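Local atomic coordinates of 6-aminohexanoate-dimer hydrolase (Bacillus anthracis, PDB entry 4GB7), a protein that probably hydrolyses amide bonds of 6-aminohexanoate dimers or related substrates with a nucleophilic serine, in a beta-lactamase-like fold. Residues A[35-39]-A[51-55]; A[64-68]-A[292-297]; A[76-80]-A[310-314]; A[171-177]-A[234-239]. All coordinates share one frame; numbering follows the deposited sequence. Where two conformers were deposited one is given.

Contact 1 of 4, residues A[35-39]-A[51-55]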
loop_
_atom_site.group_PDB
_atom_site.type_symbol
_atom_site.label_atom_id
_atom_site.label_comp_id
_atom_site.label_asym_id
_atom_site.label_seq_id
_atom_site.Cartn_x
_atom_site.Cartn_y
_atom_site.Cartn_z
ATOM N N THR A 35 12.738 -14.902 22.022
ATOM C CA THR A 35 12.801 -15.666 20.721
ATOM C C THR A 35 13.368 -14.830 19.601
ATOM O O THR A 35 12.840 -13.740 19.305
ATOM C CB THR A 35 11.409 -16.098 20.218
ATOM O OG1 THR A 35 10.811 -16.994 21.154
ATOM C CG2 THR A 35 11.512 -16.775 18.846
ATOM N N THR A 36 14.412 -15.352 18.951
ATOM C CA THR A 36 14.953 -14.734 17.721
ATOM C C THR A 36 14.318 -15.330 16.485
ATOM O O THR A 36 14.563 -16.504 16.169
ATOM C CB THR A 36 16.463 -14.948 17.593
ATOM O OG1 THR A 36 17.089 -14.480 18.780
ATOM C CG2 THR A 36 17.031 -14.184 16.382
ATOM N N PRO A 37 13.523 -14.527 15.758
ATOM C CA PRO A 37 12.887 -15.138 14.596
ATOM C C PRO A 37 13.819 -15.458 13.435
ATOM O O PRO A 37 14.775 -14.760 13.191
ATOM C CB PRO A 37 11.813 -14.126 14.205
ATOM C CG PRO A 37 12.286 -12.821 14.717
ATOM C CD PRO A 37 13.146 -13.110 15.926
ATOM N N SER A 38 13.498 -16.543 12.740
ATOM C CA SER A 38 14.259 -17.063 11.631
ATOM C C SER A 38 13.352 -17.906 10.746
ATOM O O SER A 38 12.210 -18.229 11.120
ATOM C CB SER A 38 15.392 -17.943 12.153
ATOM O OG SER A 38 14.864 -19.175 12.615
ATOM N N LYS A 39 13.872 -18.274 9.585
ATOM C CA LYS A 39 13.157 -19.158 8.680
ATOM C C LYS A 39 12.708 -20.468 9.358
ATOM O O LYS A 39 11.625 -20.964 9.064
ATOM C CB LYS A 39 13.977 -19.486 7.452
ATOM C CG LYS A 39 13.148 -20.073 6.335
ATOM C CD LYS A 39 14.021 -20.401 5.120
ATOM C CE LYS A 39 13.169 -20.820 3.934
ATOM N NZ LYS A 39 13.991 -21.488 2.878
ATOM N N PRO A 51 7.366 -11.942 17.826
ATOM C CA PRO A 51 8.439 -11.218 17.123
ATOM C C PRO A 51 8.640 -11.699 15.679
ATOM O O PRO A 51 9.443 -11.114 14.939
ATOM C CB PRO A 51 9.670 -11.606 17.921
ATOM C CG PRO A 51 9.399 -13.013 18.332
ATOM C CD PRO A 51 7.926 -13.049 18.639
ATOM N N TYR A 52 7.912 -12.759 15.310
ATOM C CA TYR A 52 8.071 -13.428 14.006
ATOM C C TYR A 52 7.923 -12.465 12.853
ATOM O O TYR A 52 8.691 -12.556 11.867
ATOM C CB TYR A 52 7.137 -14.631 13.869
ATOM C CG TYR A 52 7.317 -15.562 15.063
ATOM C CD1 TYR A 52 6.406 -15.578 16.107
ATOM C CD2 TYR A 52 8.443 -16.366 15.167
ATOM C CE1 TYR A 52 6.622 -16.371 17.224
ATOM C CE2 TYR A 52 8.652 -17.158 16.269
ATOM C CZ TYR A 52 7.731 -17.176 17.277
ATOM O OH TYR A 52 7.979 -17.951 18.365
ATOM N N LEU A 53 6.991 -11.531 12.978
ATOM C CA LEU A 53 6.713 -10.567 11.918
ATOM C C LEU A 53 7.944 -9.694 11.568
ATOM O O LEU A 53 8.134 -9.270 10.461
ATOM C CB LEU A 53 5.548 -9.675 12.346
ATOM C CG LEU A 53 5.064 -8.575 11.401
ATOM C CD1 LEU A 53 4.517 -9.068 10.090
ATOM C CD2 LEU A 53 4.042 -7.640 12.089
ATOM N N ARG A 54 8.809 -9.399 12.536
ATOM C CA ARG A 54 9.978 -8.611 12.211
ATOM C C ARG A 54 10.879 -9.296 11.178
ATOM O O ARG A 54 11.569 -8.635 10.418
ATOM C CB ARG A 54 10.760 -8.285 13.496
ATOM C CG ARG A 54 9.809 -7.697 14.525
ATOM C CD ARG A 54 10.319 -6.559 15.258
ATOM N NE ARG A 54 10.676 -5.484 14.360
ATOM C CZ ARG A 54 11.326 -4.430 14.782
ATOM N NH1 ARG A 54 11.745 -4.400 16.044
ATOM N NH2 ARG A 54 11.716 -3.504 13.946
ATOM N N TRP A 55 10.841 -10.634 11.161
ATOM C CA TRP A 55 11.513 -11.434 10.143
ATOM C C TRP A 55 10.662 -11.616 8.924
ATOM O O TRP A 55 11.138 -11.414 7.769
ATOM C CB TRP A 55 11.896 -12.794 10.704
ATOM C CG TRP A 55 12.742 -13.566 9.765
ATOM C CD1 TRP A 55 14.135 -13.558 9.647
ATOM C CD2 TRP A 55 12.285 -14.488 8.752
ATOM N NE1 TRP A 55 14.542 -14.365 8.615
ATOM C CE2 TRP A 55 13.485 -14.961 8.048
ATOM C CE3 TRP A 55 11.034 -14.956 8.350
ATOM C CZ2 TRP A 55 13.418 -15.897 7.022
ATOM C CZ3 TRP A 55 10.989 -15.892 7.296
ATOM C CH2 TRP A 55 12.157 -16.333 6.650
#
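P37 sits in the hollow between P51, Y52 and W55, where the extended N-terminal arm of the model lies across helix 52-56, a proline-and-aromatic packing on the surface of this beta-lactamase-like protein. Its ring supplies the bump: CB rests 3.7 Å from W55 CB and also packs on Y52 CA, while CG comes down to 3.3 Å from P51 O, the carbonyl that accepts the backbone N of R54. P51, which follows a cis peptide bond, sets its CG against T35, 3.6 Å from T35 O. Beside it the methyl CG2 of T35 reaches Y52 OH at 3.8 Å, the two side chains crossing at about a right angle. The W55 indole, with CG anti to the backbone N (chi1 -172°), turns one face to the arm, and the backbone of S38 and K39 runs over it. N41, in the loop that returns to the helix, holds the arm by hydrogen bonds to T36 O and S38 N, and the W55 ring stacks with H59. Over the indole there is a CH-pi interaction: S38 CA stands 4.0 Å from the centroid of the W55 five-membered ring, 8° off its normal.

Contact 2 of 4, residues A[64-68]-A[292-297]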
loop_
_atom_site.group_PDB
_atom_site.type_symbol
_atom_site.label_atom_id
_atom_site.label_comp_id
_atom_site.label_asym_id
_atom_site.label_seq_id
_atom_site.Cartn_x
_atom_site.Cartn_y
_atom_site.Cartn_z
ATOM N N THR A 64 7.193 -17.541 1.001
ATOM C CA THR A 64 6.026 -17.548 0.128
ATOM C C THR A 64 6.452 -17.686 -1.335
ATOM O O THR A 64 7.610 -17.495 -1.695
ATOM C CB THR A 64 5.268 -16.180 0.196
ATOM O OG1 THR A 64 6.154 -15.146 -0.262
ATOM C CG2 THR A 64 4.813 -15.843 1.555
ATOM N N LEU A 65 5.464 -17.930 -2.182
ATOM C CA LEU A 65 5.622 -17.849 -3.615
ATOM C C LEU A 65 5.551 -16.392 -4.076
ATOM O O LEU A 65 4.730 -15.618 -3.567
ATOM C CB LEU A 65 4.493 -18.618 -4.284
ATOM C CG LEU A 65 4.355 -20.129 -3.952
ATOM C CD1 LEU A 65 3.165 -20.661 -4.757
ATOM C CD2 LEU A 65 5.670 -20.871 -4.209
ATOM N N ILE A 66 6.387 -16.047 -5.064
ATOM C CA ILE A 66 6.506 -14.655 -5.540
ATOM C C ILE A 66 6.609 -14.574 -7.057
ATOM O O ILE A 66 7.037 -15.522 -7.727
ATOM C CB ILE A 66 7.691 -13.917 -4.926
ATOM C CG1 ILE A 66 9.042 -14.476 -5.395
ATOM C CG2 ILE A 66 7.595 -13.931 -3.410
ATOM C CD1 ILE A 66 10.219 -13.527 -5.203
ATOM N N ASN A 67 6.195 -13.424 -7.584
ATOM C CA ASN A 67 6.476 -13.012 -8.933
ATOM C C ASN A 67 7.321 -11.767 -8.871
ATOM O O ASN A 67 6.936 -10.770 -8.230
ATOM C CB ASN A 67 5.208 -12.620 -9.679
ATOM C CG ASN A 67 4.318 -13.769 -9.973
ATOM O OD1 ASN A 67 4.694 -14.925 -9.819
ATOM N ND2 ASN A 67 3.111 -13.459 -10.472
ATOM N N ASP A 68 8.462 -11.817 -9.530
ATOM C CA ASP A 68 9.367 -10.672 -9.538
ATOM C C ASP A 68 8.801 -9.478 -10.303
ATOM O O ASP A 68 8.174 -9.645 -11.383
ATOM C CB ASP A 68 10.708 -11.050 -10.149
ATOM C CG ASP A 68 11.558 -11.908 -9.267
ATOM O OD1 ASP A 68 11.441 -11.913 -8.030
ATOM O OD2 ASP A 68 12.424 -12.566 -9.875
ATOM N N ASP A 292 -0.750 -16.244 -4.726
ATOM C CA ASP A 292 -1.396 -17.509 -4.402
ATOM C C ASP A 292 -0.696 -18.672 -5.140
ATOM O O ASP A 292 0.288 -18.474 -5.873
ATOM C CB ASP A 292 -2.944 -17.412 -4.622
ATOM C CG ASP A 292 -3.362 -17.363 -6.052
ATOM O OD1 ASP A 292 -2.574 -17.750 -6.916
ATOM O OD2 ASP A 292 -4.554 -16.967 -6.291
ATOM N N GLU A 293 -1.197 -19.889 -4.928
ATOM C CA GLU A 293 -0.540 -21.081 -5.455
ATOM C C GLU A 293 -0.626 -21.130 -6.975
ATOM O O GLU A 293 0.125 -21.875 -7.611
ATOM C CB GLU A 293 -1.183 -22.315 -4.896
ATOM C CG GLU A 293 -0.957 -22.571 -3.436
ATOM C CD GLU A 293 -1.967 -23.590 -2.924
ATOM O OE1 GLU A 293 -3.147 -23.229 -2.586
ATOM O OE2 GLU A 293 -1.566 -24.774 -2.891
ATOM N N THR A 294 -1.538 -20.342 -7.547
ATOM C CA THR A 294 -1.651 -20.223 -8.989
ATOM C C THR A 294 -0.827 -19.098 -9.610
ATOM O O THR A 294 -0.928 -18.828 -10.802
ATOM C CB THR A 294 -3.121 -20.196 -9.457
ATOM O OG1 THR A 294 -3.753 -18.951 -9.163
ATOM C CG2 THR A 294 -3.882 -21.380 -8.868
ATOM N N LYS A 295 0.058 -18.504 -8.802
ATOM C CA LYS A 295 0.931 -17.397 -9.220
ATOM C C LYS A 295 0.168 -16.111 -9.578
ATOM O O LYS A 295 0.690 -15.203 -10.276
ATOM C CB LYS A 295 1.910 -17.822 -10.324
ATOM C CG LYS A 295 2.766 -19.037 -9.995
ATOM C CD LYS A 295 3.530 -18.918 -8.652
ATOM C CE LYS A 295 4.306 -17.593 -8.365
ATOM N NZ LYS A 295 5.542 -17.455 -9.224
ATOM N N ILE A 296 -1.046 -16.003 -9.036
ATOM C CA ILE A 296 -1.786 -14.741 -9.074
ATOM C C ILE A 296 -1.361 -13.894 -7.893
ATOM O O ILE A 296 -1.439 -14.325 -6.730
ATOM C CB ILE A 296 -3.314 -14.967 -9.059
ATOM C CG1 ILE A 296 -3.783 -15.673 -10.335
ATOM C CG2 ILE A 296 -4.066 -13.664 -8.873
ATOM C CD1 ILE A 296 -3.470 -14.978 -11.632
ATOM N N GLU A 297 -0.975 -12.647 -8.183
ATOM C CA GLU A 297 -0.443 -11.773 -7.157
ATOM C C GLU A 297 -1.550 -11.292 -6.195
ATOM O O GLU A 297 -2.677 -11.088 -6.604
ATOM C CB GLU A 297 0.202 -10.514 -7.755
ATOM C CG GLU A 297 1.313 -10.765 -8.770
ATOM C CD GLU A 297 0.873 -10.930 -10.193
ATOM O OE1 GLU A 297 -0.347 -11.080 -10.457
ATOM O OE2 GLU A 297 1.811 -11.005 -11.046
#
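Three successive bends in the side chain of K295 (chi2 -53°, chi3 -47°, chi4 -71°) fold its ammonium group back to N67, whose CG stands anti to its carbonyl carbon and directs the amide at the 292-297 loop. Both ends of that amide are used. OD1 receives K295 NZ at 2.7 Å, with the nitrogen almost in line with the C=O bond, and ND2 donates to K295 O at 3.0 Å, so a single residue is gripped by its ammonium and its carbonyl. ND2 also gives a bond to E297 OE2 at 2.8 Å; the oxygen lies in the amide plane, yet the carboxylate is met from above its own plane, the two groups being nearly perpendicular. Together the three bonds would fix the rotation of the amide. K295 NZ makes a further bond to I66 O at 2.9 Å, approaching from above the carbonyl plane. E297 is itself held by R262 and the backbone N of A270. Alongside, the methyl CD1 of L65 packs 3.8 Å from E293 CA. The loop is shaped by D292, whose OD1 accepts from T294 N, T294 OG1 and I296 N. The bond from T294 N makes an Asx turn, which overlaps the type I beta turn from D292 to K295, placed just past strand 287-290, which pairs antiparallel with edge strand 66-69.

Contact 3 of 4, residues A[76-80]-A[310-314]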
loop_
_atom_site.group_PDB
_atom_site.type_symbol
_atom_site.label_atom_id
_atom_site.label_comp_id
_atom_site.label_asym_id
_atom_site.label_seq_id
_atom_site.Cartn_x
_atom_site.Cartn_y
_atom_site.Cartn_z
ATOM N N ILE A 76 19.577 2.849 -13.290
ATOM C CA ILE A 76 19.319 3.241 -11.907
ATOM C C ILE A 76 19.666 4.712 -11.784
ATOM O O ILE A 76 20.609 5.174 -12.442
ATOM C CB ILE A 76 20.191 2.426 -10.954
ATOM C CG1 ILE A 76 19.934 0.909 -11.121
ATOM C CG2 ILE A 76 20.058 2.893 -9.475
ATOM C CD1 ILE A 76 20.907 0.055 -10.313
ATOM N N ALA A 77 18.909 5.451 -10.971
ATOM C CA ALA A 77 19.170 6.895 -10.732
ATOM C C ALA A 77 19.399 7.035 -9.235
ATOM O O ALA A 77 18.503 6.781 -8.411
ATOM C CB ALA A 77 18.003 7.734 -11.174
ATOM N N ARG A 78 20.638 7.327 -8.886
ATOM C CA ARG A 78 21.018 7.585 -7.515
ATOM C C ARG A 78 20.208 8.755 -6.973
ATOM O O ARG A 78 20.087 9.780 -7.621
ATOM C CB ARG A 78 22.491 7.926 -7.441
ATOM C CG ARG A 78 22.994 8.128 -6.017
ATOM C CD ARG A 78 24.434 8.665 -5.975
ATOM N NE ARG A 78 24.342 10.097 -6.139
ATOM C CZ ARG A 78 24.411 11.028 -5.195
ATOM N NH1 ARG A 78 24.764 10.768 -3.968
ATOM N NH2 ARG A 78 24.223 12.283 -5.539
ATOM N N PHE A 79 19.714 8.630 -5.746
ATOM C CA PHE A 79 19.020 9.741 -5.147
ATOM C C PHE A 79 20.005 10.891 -4.860
ATOM O O PHE A 79 20.912 10.701 -4.062
ATOM C CB PHE A 79 18.326 9.312 -3.827
ATOM C CG PHE A 79 16.859 9.460 -3.870
ATOM C CD1 PHE A 79 16.320 10.740 -3.944
ATOM C CD2 PHE A 79 16.036 8.385 -3.789
ATOM C CE1 PHE A 79 14.969 10.933 -3.982
ATOM C CE2 PHE A 79 14.668 8.569 -3.845
ATOM C CZ PHE A 79 14.149 9.840 -3.969
ATOM N N PRO A 80 19.778 12.097 -5.399
ATOM C CA PRO A 80 20.542 13.242 -4.871
ATOM C C PRO A 80 20.152 13.513 -3.430
ATOM O O PRO A 80 19.017 13.263 -3.044
ATOM C CB PRO A 80 20.166 14.394 -5.769
ATOM C CG PRO A 80 18.940 13.985 -6.431
ATOM C CD PRO A 80 18.792 12.497 -6.388
HETATM N N MSE A 310 10.388 2.990 -3.049
HETATM C CA MSE A 310 9.066 3.547 -2.778
HETATM C C MSE A 310 9.102 5.057 -2.754
HETATM O O MSE A 310 8.182 5.691 -3.215
HETATM C CB MSE A 310 8.486 3.052 -1.482
HETATM C CG MSE A 310 8.025 1.662 -1.545
HETATM SE SE MSE A 310 6.627 1.391 -2.898
HETATM C CE MSE A 310 5.751 3.117 -2.860
ATOM N N ALA A 311 10.192 5.647 -2.260
ATOM C CA ALA A 311 10.348 7.089 -2.284
ATOM C C ALA A 311 10.419 7.658 -3.703
ATOM O O ALA A 311 9.905 8.736 -3.980
ATOM C CB ALA A 311 11.567 7.478 -1.493
ATOM N N ARG A 312 11.076 6.928 -4.604
ATOM C CA ARG A 312 11.120 7.320 -5.995
ATOM C C ARG A 312 9.717 7.360 -6.566
ATOM O O ARG A 312 9.350 8.313 -7.266
ATOM C CB ARG A 312 11.963 6.351 -6.821
ATOM C CG ARG A 312 13.446 6.341 -6.462
ATOM C CD ARG A 312 14.262 5.329 -7.288
ATOM N NE ARG A 312 15.680 5.605 -7.139
ATOM C CZ ARG A 312 16.412 5.187 -6.103
ATOM N NH1 ARG A 312 15.896 4.396 -5.162
ATOM N NH2 ARG A 312 17.673 5.579 -6.007
ATOM N N PHE A 313 8.909 6.364 -6.246
ATOM C CA PHE A 313 7.511 6.351 -6.722
ATOM C C PHE A 313 6.706 7.539 -6.108
ATOM O O PHE A 313 5.941 8.198 -6.746
ATOM C CB PHE A 313 6.842 5.051 -6.337
ATOM C CG PHE A 313 5.397 4.975 -6.742
ATOM C CD1 PHE A 313 5.076 4.854 -8.070
ATOM C CD2 PHE A 313 4.358 5.011 -5.807
ATOM C CE1 PHE A 313 3.761 4.756 -8.457
ATOM C CE2 PHE A 313 3.028 4.914 -6.203
ATOM C CZ PHE A 313 2.737 4.787 -7.516
ATOM N N GLY A 314 6.961 7.820 -4.834
ATOM C CA GLY A 314 6.378 8.974 -4.183
ATOM C C GLY A 314 6.691 10.281 -4.890
ATOM O O GLY A 314 5.815 11.138 -5.082
#
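A buried arginine on helix 307-318 reaches out to a backbone carbonyl of the loop between strands 66-69 and 90-92, in a mixed polar and aromatic contact where helix 307-318 packs on the five-stranded antiparallel sheet of the beta-lactamase-like fold. R312 and F79 carry it. The arginine chain is extended from CG to NE and runs past the phenyl side chain in the opposite direction, which brings its guanidinium group to A77 O. That oxygen lies at the edge of the guanidinium, in its plane, and accepts a bond of 2.8 Å from R312 NH2 with an angle of 158° at the hydrogen; R312 NE adds a weak one to the same atom. The remaining nitrogen, NH1, forms salt bridges with E284 and D309, so the charge is shared between two carboxylates, which would be expected to steady it in this covered place. F79 covers one face of the guanidinium: its CD2 lies 3.9 Å above the plane, with ring and guanidinium planes 54° apart. Further along, the ring meets the helix itself, and A311, whose methyl also touches V114 and V116 of strand 110-117, stands 4.0 Å from F79 CE2 by its CB. F79 likewise packs on V116, so its ring lies between the helix and strand 110-117. The tightest carbon contact is 3.6 Å, from F79 CE2 to R312 CG.

Contact 4 of 4, residues A[171-177]-A[234-239]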
loop_
_atom_site.group_PDB
_atom_site.type_symbol
_atom_site.label_atom_id
_atom_site.label_comp_id
_atom_site.label_asym_id
_atom_site.label_seq_id
_atom_site.Cartn_x
_atom_site.Cartn_y
_atom_site.Cartn_z
ATOM N N GLU A 171 -16.377 -14.332 -15.529
ATOM C CA GLU A 171 -16.470 -15.187 -14.333
ATOM C C GLU A 171 -17.155 -14.553 -13.137
ATOM O O GLU A 171 -17.681 -15.290 -12.264
ATOM C CB GLU A 171 -15.066 -15.670 -13.892
ATOM C CG GLU A 171 -14.344 -16.502 -14.927
ATOM C CD GLU A 171 -13.457 -15.691 -15.850
ATOM O OE1 GLU A 171 -13.723 -14.494 -16.055
ATOM O OE2 GLU A 171 -12.494 -16.269 -16.386
ATOM N N LEU A 172 -17.174 -13.220 -13.095
ATOM C CA LEU A 172 -17.791 -12.471 -11.998
ATOM C C LEU A 172 -19.212 -11.991 -12.303
ATOM O O LEU A 172 -19.811 -11.250 -11.502
ATOM C CB LEU A 172 -16.920 -11.275 -11.604
ATOM C CG LEU A 172 -15.642 -11.576 -10.806
ATOM C CD1 LEU A 172 -14.906 -10.293 -10.488
ATOM C CD2 LEU A 172 -15.979 -12.346 -9.527
ATOM N N LYS A 173 -19.752 -12.393 -13.455
ATOM C CA LYS A 173 -21.059 -11.895 -13.856
ATOM C C LYS A 173 -22.133 -12.084 -12.766
ATOM O O LYS A 173 -22.365 -13.176 -12.238
ATOM C CB LYS A 173 -21.495 -12.508 -15.198
ATOM C CG LYS A 173 -22.721 -11.873 -15.860
ATOM C CD LYS A 173 -22.333 -10.676 -16.720
ATOM C CE LYS A 173 -23.497 -10.151 -17.577
ATOM N NZ LYS A 173 -23.106 -9.038 -18.494
ATOM N N ASN A 174 -22.767 -10.965 -12.445
ATOM C CA ASN A 174 -23.894 -10.896 -11.499
ATOM C C ASN A 174 -23.497 -11.187 -10.054
ATOM O O ASN A 174 -24.362 -11.375 -9.228
ATOM C CB ASN A 174 -25.084 -11.784 -11.946
ATOM C CG ASN A 174 -25.703 -11.315 -13.233
ATOM O OD1 ASN A 174 -25.764 -10.101 -13.500
ATOM N ND2 ASN A 174 -26.178 -12.266 -14.046
ATOM N N THR A 175 -22.192 -11.180 -9.755
ATOM C CA THR A 175 -21.690 -11.302 -8.358
ATOM C C THR A 175 -21.433 -9.925 -7.791
ATOM O O THR A 175 -21.388 -8.981 -8.530
ATOM C CB THR A 175 -20.418 -12.165 -8.248
ATOM O OG1 THR A 175 -19.287 -11.450 -8.770
ATOM C CG2 THR A 175 -20.599 -13.508 -8.970
ATOM N N PRO A 176 -21.227 -9.800 -6.459
ATOM C CA PRO A 176 -21.094 -8.468 -5.912
ATOM C C PRO A 176 -19.937 -7.613 -6.483
ATOM O O PRO A 176 -20.105 -6.405 -6.720
ATOM C CB PRO A 176 -20.821 -8.747 -4.447
ATOM C CG PRO A 176 -21.604 -9.998 -4.190
ATOM C CD PRO A 176 -21.365 -10.818 -5.405
ATOM N N PHE A 177 -18.751 -8.197 -6.592
ATOM C CA PHE A 177 -17.625 -7.457 -7.232
ATOM C C PHE A 177 -17.845 -7.276 -8.717
ATOM O O PHE A 177 -17.384 -6.297 -9.284
ATOM C CB PHE A 177 -16.251 -8.087 -6.972
ATOM C CG PHE A 177 -15.767 -7.910 -5.560
ATOM C CD1 PHE A 177 -15.486 -6.649 -5.071
ATOM C CD2 PHE A 177 -15.603 -9.002 -4.733
ATOM C CE1 PHE A 177 -15.032 -6.474 -3.779
ATOM C CE2 PHE A 177 -15.159 -8.836 -3.440
ATOM C CZ PHE A 177 -14.904 -7.573 -2.972
ATOM N N LEU A 234 -13.123 -13.988 -4.242
ATOM C CA LEU A 234 -13.986 -13.003 -4.875
ATOM C C LEU A 234 -15.337 -13.619 -5.183
ATOM O O LEU A 234 -16.350 -12.932 -5.078
ATOM C CB LEU A 234 -13.336 -12.483 -6.141
ATOM C CG LEU A 234 -11.993 -11.754 -5.943
ATOM C CD1 LEU A 234 -11.445 -11.299 -7.300
ATOM C CD2 LEU A 234 -12.037 -10.625 -4.899
ATOM N N GLN A 235 -15.349 -14.922 -5.488
ATOM C CA GLN A 235 -16.574 -15.627 -5.851
ATOM C C GLN A 235 -17.433 -15.907 -4.608
ATOM O O GLN A 235 -18.652 -16.114 -4.718
ATOM C CB GLN A 235 -16.259 -16.956 -6.561
ATOM C CG GLN A 235 -15.655 -16.876 -7.949
ATOM C CD GLN A 235 -16.559 -16.285 -8.986
ATOM O OE1 GLN A 235 -17.690 -15.853 -8.679
ATOM N NE2 GLN A 235 -16.062 -16.205 -10.234
ATOM N N GLU A 236 -16.805 -15.893 -3.437
ATOM C CA GLU A 236 -17.515 -16.072 -2.166
ATOM C C GLU A 236 -18.152 -14.780 -1.600
ATOM O O GLU A 236 -18.843 -14.833 -0.573
ATOM C CB GLU A 236 -16.552 -16.625 -1.088
ATOM C CG GLU A 236 -16.120 -18.066 -1.300
ATOM C CD GLU A 236 -15.579 -18.706 -0.045
ATOM O OE1 GLU A 236 -15.272 -17.991 0.934
ATOM O OE2 GLU A 236 -15.452 -19.941 -0.038
ATOM N N ALA A 237 -17.904 -13.632 -2.247
ATOM C CA ALA A 237 -18.372 -12.330 -1.761
ATOM C C ALA A 237 -19.874 -12.299 -1.638
ATOM O O ALA A 237 -20.588 -12.753 -2.553
ATOM C CB ALA A 237 -17.910 -11.195 -2.675
ATOM N N LYS A 238 -20.329 -11.772 -0.507
ATOM C CA LYS A 238 -21.747 -11.545 -0.260
ATOM C C LYS A 238 -21.968 -10.044 -0.063
ATOM O O LYS A 238 -21.349 -9.400 0.822
ATOM C CB LYS A 238 -22.231 -12.312 0.967
ATOM C CG LYS A 238 -23.712 -12.173 1.214
ATOM C CD LYS A 238 -24.131 -12.635 2.607
ATOM C CE LYS A 238 -25.317 -11.824 3.118
ATOM N NZ LYS A 238 -25.025 -10.361 3.187
ATOM N N GLU A 239 -22.854 -9.477 -0.871
ATOM C CA GLU A 239 -23.107 -8.033 -0.840
ATOM C C GLU A 239 -23.876 -7.621 0.448
ATOM O O GLU A 239 -24.871 -8.255 0.827
ATOM C CB GLU A 239 -23.913 -7.638 -2.083
ATOM C CG GLU A 239 -24.138 -6.142 -2.205
ATOM C CD GLU A 239 -24.916 -5.748 -3.434
ATOM O OE1 GLU A 239 -24.403 -5.979 -4.542
ATOM O OE2 GLU A 239 -26.020 -5.158 -3.285
HETATM O O HOH W 1 -19.683 -16.717 -10.362
HETATM O O HOH W 2 -17.967 -11.046 -6.453
HETATM O O HOH W 3 -21.744 -5.141 -4.723
#
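F177 and L234 form the apolar centre, crossing at about a right angle, with L234 CD2 3.9 Å from F177 CE2. The methyl of A237 comes from the other side of the ring plane, CB lying 3.7 Å from F177 CE2. V192 of strand 191-193 and T256 of helix 251-265 add to the surroundings of F177. Outward in one direction, P176 lays its CG against the turn after helix 230-235, 3.4 Å from A237 O and close to the CB of E239. In the other, L172 packs its CD2 beside the amide of Q235. That amide, carried round by a bend at chi2 (-66°), gives a nearly straight bond from NE2 to E171 O, 2.8 Å long, although the donor stands well above the carbonyl plane. Water 2 donates to T175 OG1 and L234 O and accepts from F177 N, joining the two segments, while water 3 joins P176 O to E239 OE1. T175 OG1 in turn donates to L172 O at 2.8 Å, the oxygen that T175 N also reaches, closing a type II beta turn from L172 to T175. With a weak bond from G178 N to its hydroxyl, T175 is the N-cap of helix 176-179.

How the contacts relate
Contact 1 is a surface contact made by packing alone, the arm lying on proline and aromatic side chains, whereas contacts 2, 3 and 4 are partly buried and each adds hydrogen bonds. Contacts 2 and 3 both tie N-terminal segments to parts of the chain more than 220 residues on, and along the chain their segments alternate. Contact 2 uses an amide with an ammonium and a carboxylate, contact 3 a guanidinium and a phenyl ring. Contact 4 lies nested inside the loops closed by both; it is the one with bridging waters, and sits across the chain's centre from contact 3, about 39 Å away between centres. Helix 52-56 of contact 1 is followed in the chain by strand 66-69 of contact 2.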